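Local structure of Glyco_hydro_cc domain-containing protein (Cryptococcus neoformans, 6UBC) at residues Gly201-Val206 with Gln407-Ser412. The protein probably binds beta-1,3-glucan oligosaccharides, as a fungal member of glycoside hydrolase family GH128 (subgroup VII). Sequence-based numbering, arbitrary orientation.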
ATOM      1  N   GLY A 201     -13.204  -6.813  -7.607  1.00 28.53           N
ATOM      2  CA  GLY A 201     -13.493  -8.001  -6.778  1.00 29.06           C
ATOM      3  C   GLY A 201     -12.307  -8.925  -6.604  1.00 28.36           C
ATOM      4  O   GLY A 201     -12.500 -10.106  -6.282  1.00 29.28           O
ATOM      5  N   ILE A 202     -11.082  -8.392  -6.715  1.00 27.45           N
ATOM      6  CA  ILE A 202      -9.840  -9.190  -6.504  1.00 24.90           C
ATOM      7  C   ILE A 202      -8.999  -8.434  -5.467  1.00 25.11           C
ATOM      8  O   ILE A 202      -8.537  -7.343  -5.783  1.00 24.35           O
ATOM      9  CB  ILE A 202      -9.065  -9.382  -7.822  1.00 26.81           C
ATOM     10  CG1 ILE A 202      -9.927 -10.008  -8.933  1.00 28.26           C
ATOM     11  CG2 ILE A 202      -7.797 -10.211  -7.573  1.00 25.58           C
ATOM     12  CD1 ILE A 202      -9.269 -10.016 -10.266  1.00 28.48           C
ATOM     13  N   LYS A 203      -8.839  -8.995  -4.290  1.00 23.62           N
ATOM     14  CA  LYS A 203      -8.082  -8.262  -3.234  1.00 26.07           C
ATOM     15  C   LYS A 203      -6.643  -8.084  -3.699  1.00 24.29           C
ATOM     16  O   LYS A 203      -6.017  -7.078  -3.329  1.00 23.57           O
ATOM     17  CB  LYS A 203      -8.080  -9.047  -1.934  1.00 25.22           C
ATOM     18  CG  LYS A 203      -9.415  -9.090  -1.197  1.00 27.75           C
ATOM     19  CD  LYS A 203      -9.296  -9.691   0.175  1.00 26.56           C
ATOM     20  CE  LYS A 203     -10.619  -9.889   0.888  1.00 27.88           C
ATOM     21  NZ  LYS A 203     -10.455 -10.203   2.318  1.00 27.36           N
ATOM     22  N   ALA A 204      -6.084  -9.093  -4.355  1.00 25.43           N
ATOM     23  CA  ALA A 204      -4.626  -9.115  -4.564  1.00 24.20           C
ATOM     24  C   ALA A 204      -4.238  -8.016  -5.547  1.00 24.52           C
ATOM     25  O   ALA A 204      -4.878  -7.864  -6.609  1.00 23.28           O
ATOM     26  CB  ALA A 204      -4.202 -10.491  -5.092  1.00 25.34           C
ATOM     27  N   GLY A 205      -3.154  -7.314  -5.249  1.00 23.06           N
ATOM     28  CA  GLY A 205      -2.569  -6.353  -6.161  1.00 22.90           C
ATOM     29  C   GLY A 205      -1.045  -6.455  -6.162  1.00 22.54           C
ATOM     30  O   GLY A 205      -0.481  -7.370  -5.540  1.00 23.01           O
ATOM     31  N   VAL A 206      -0.412  -5.438  -6.724  1.00 23.87           N
ATOM     32  CA  VAL A 206       1.068  -5.417  -6.665  1.00 24.95           C
ATOM     33  C   VAL A 206       1.540  -3.977  -6.665  1.00 25.48           C
ATOM     34  O   VAL A 206       0.837  -3.126  -7.218  1.00 24.59           O
ATOM     35  CB  VAL A 206       1.673  -6.277  -7.775  1.00 27.88           C
ATOM     36  CG1 VAL A 206       1.640  -5.539  -9.114  1.00 29.71           C
ATOM     37  CG2 VAL A 206       3.125  -6.696  -7.390  1.00 28.40           C
ATOM     38  N   GLN A 407      -9.526  -5.256   2.557  1.00 26.23           N
ATOM     39  CA  GLN A 407     -10.230  -5.221   1.236  1.00 27.66           C
ATOM     40  C   GLN A 407      -9.249  -5.298   0.066  1.00 26.92           C
ATOM     41  O   GLN A 407      -9.693  -5.493  -1.048  1.00 26.62           O
ATOM     42  CB  GLN A 407     -11.060  -3.955   1.043  1.00 29.70           C
ATOM     43  CG  GLN A 407     -11.982  -3.693   2.182  1.00 40.13           C
ATOM     44  CD  GLN A 407     -13.196  -4.475   1.898  1.00 46.00           C
ATOM     45  OE1 GLN A 407     -13.941  -4.124   0.970  1.00 51.50           O
ATOM     46  NE2 GLN A 407     -13.338  -5.529   2.694  1.00 54.81           N
ATOM     47  N   ALA A 408      -7.944  -5.146   0.304  1.00 26.01           N
ATOM     48  CA  ALA A 408      -6.930  -5.257  -0.765  1.00 23.36           C
ATOM     49  C   ALA A 408      -5.554  -5.439  -0.104  1.00 24.76           C
ATOM     50  O   ALA A 408      -5.366  -4.917   1.025  1.00 22.60           O
ATOM     51  CB  ALA A 408      -6.985  -4.018  -1.667  1.00 23.85           C
ATOM     52  N   TYR A 409      -4.620  -6.061  -0.825  1.00 24.13           N
ATOM     53  CA  TYR A 409      -3.219  -6.184  -0.371  1.00 23.02           C
ATOM     54  C   TYR A 409      -2.321  -6.273  -1.599  1.00 24.00           C
ATOM     55  O   TYR A 409      -2.726  -6.700  -2.727  1.00 23.26           O
ATOM     56  CB  TYR A 409      -3.088  -7.409   0.530  1.00 22.69           C
ATOM     57  CG  TYR A 409      -3.499  -8.685  -0.162  1.00 23.44           C
ATOM     58  CD1 TYR A 409      -2.597  -9.420  -0.931  1.00 22.82           C
ATOM     59  CD2 TYR A 409      -4.782  -9.203  -0.050  1.00 24.55           C
ATOM     60  CE1 TYR A 409      -2.954 -10.585  -1.585  1.00 23.19           C
ATOM     61  CE2 TYR A 409      -5.151 -10.384  -0.687  1.00 24.26           C
ATOM     62  CZ  TYR A 409      -4.231 -11.083  -1.469  1.00 24.60           C
ATOM     63  OH  TYR A 409      -4.542 -12.260  -2.089  1.00 26.16           O
ATOM     64  N   ALA A 410      -1.078  -5.851  -1.372  1.00 22.12           N
ATOM     65  CA  ALA A 410      -0.021  -5.852  -2.407  1.00 22.31           C
ATOM     66  C   ALA A 410       1.315  -6.267  -1.817  1.00 21.93           C
ATOM     67  O   ALA A 410       1.836  -5.633  -0.851  1.00 21.55           O
ATOM     68  CB  ALA A 410       0.070  -4.482  -3.044  1.00 23.90           C
ATOM     69  N   TYR A 411       1.936  -7.203  -2.522  1.00 21.57           N
ATOM     70  CA  TYR A 411       3.344  -7.586  -2.331  1.00 21.88           C
ATOM     71  C   TYR A 411       4.263  -6.375  -2.482  1.00 21.57           C
ATOM     72  O   TYR A 411       4.207  -5.646  -3.506  1.00 22.70           O
ATOM     73  CB  TYR A 411       3.639  -8.684  -3.316  1.00 21.95           C
ATOM     74  CG  TYR A 411       4.918  -9.446  -3.117  1.00 23.27           C
ATOM     75  CD1 TYR A 411       6.151  -8.883  -3.455  1.00 22.69           C
ATOM     76  CD2 TYR A 411       4.909 -10.710  -2.594  1.00 23.22           C
ATOM     77  CE1 TYR A 411       7.314  -9.615  -3.332  1.00 22.72           C
ATOM     78  CE2 TYR A 411       6.060 -11.462  -2.482  1.00 24.41           C
ATOM     79  CZ  TYR A 411       7.274 -10.903  -2.812  1.00 23.55           C
ATOM     80  OH  TYR A 411       8.405 -11.650  -2.706  1.00 22.86           O
ATOM     81  N   SER A 412       5.152  -6.147  -1.503  1.00 20.93           N
ATOM     82  CA  SER A 412       6.067  -4.994  -1.559  1.00 22.11           C
ATOM     83  C   SER A 412       7.189  -5.302  -2.531  1.00 22.13           C
ATOM     84  O   SER A 412       7.848  -6.340  -2.333  1.00 22.43           O
ATOM     85  CB  SER A 412       6.612  -4.681  -0.209  1.00 23.05           C
ATOM     86  OG  SER A 412       7.480  -3.578  -0.320  1.00 25.42           O
TER
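With chi1 at 58°, CG of Tyr-409 sits between its own backbone N and carbonyl carbon, and the ring is thereby laid against Ala-204, at the start of the neighbouring strand, and Lys-203 just before it. The two strands are the first and last of the parallel beta-barrel in this GH128 domain, a (beta/alpha)8-type fold, and their pairing closes the barrel. Ala-204 comes over one face of the ring, its CA 3.9 Å from the ring centroid in a CH-pi contact, while its CB lies 3.5 Å from Tyr-409 OH. Lys-203 CB sits beside the rim on the same side as Ala-204, raised from the ring plane, 3.5 Å from Tyr-409 CE2. With CG anti to the carbonyl carbon (chi1 -72°) and the chain extended beyond it, the lysine runs alongside Gln-407, passing 3.6 Å from Gln-407 O at CG. Its NZ is then held by the carbonyls of Val-406, Phe-400 and Glu-401, and Glu-401 also takes the Tyr-409 hydroxyl through its carboxylate. Ile-440 and Tyr-436 of helix 431-441 pack on Tyr-409, so the ring is buried between barrel and helix. The Gly-205 carbonyl oxygen is hydrogen-bonded to the Tyr-436 hydroxyl and also receives a CA-H...O contact from Ala-410 CA. Two backbone hydrogen bonds join the strands around Ala-204. Tyr-409 N reaches Lys-203 O at 3.0 Å, from well above the carbonyl plane; Trp-221 NE1 shares that oxygen. The other is short and bent, Gly-205 N lying 2.6 Å from Tyr-409 O with 138° at the hydrogen, although the nitrogen stands almost in line with the C=O bond.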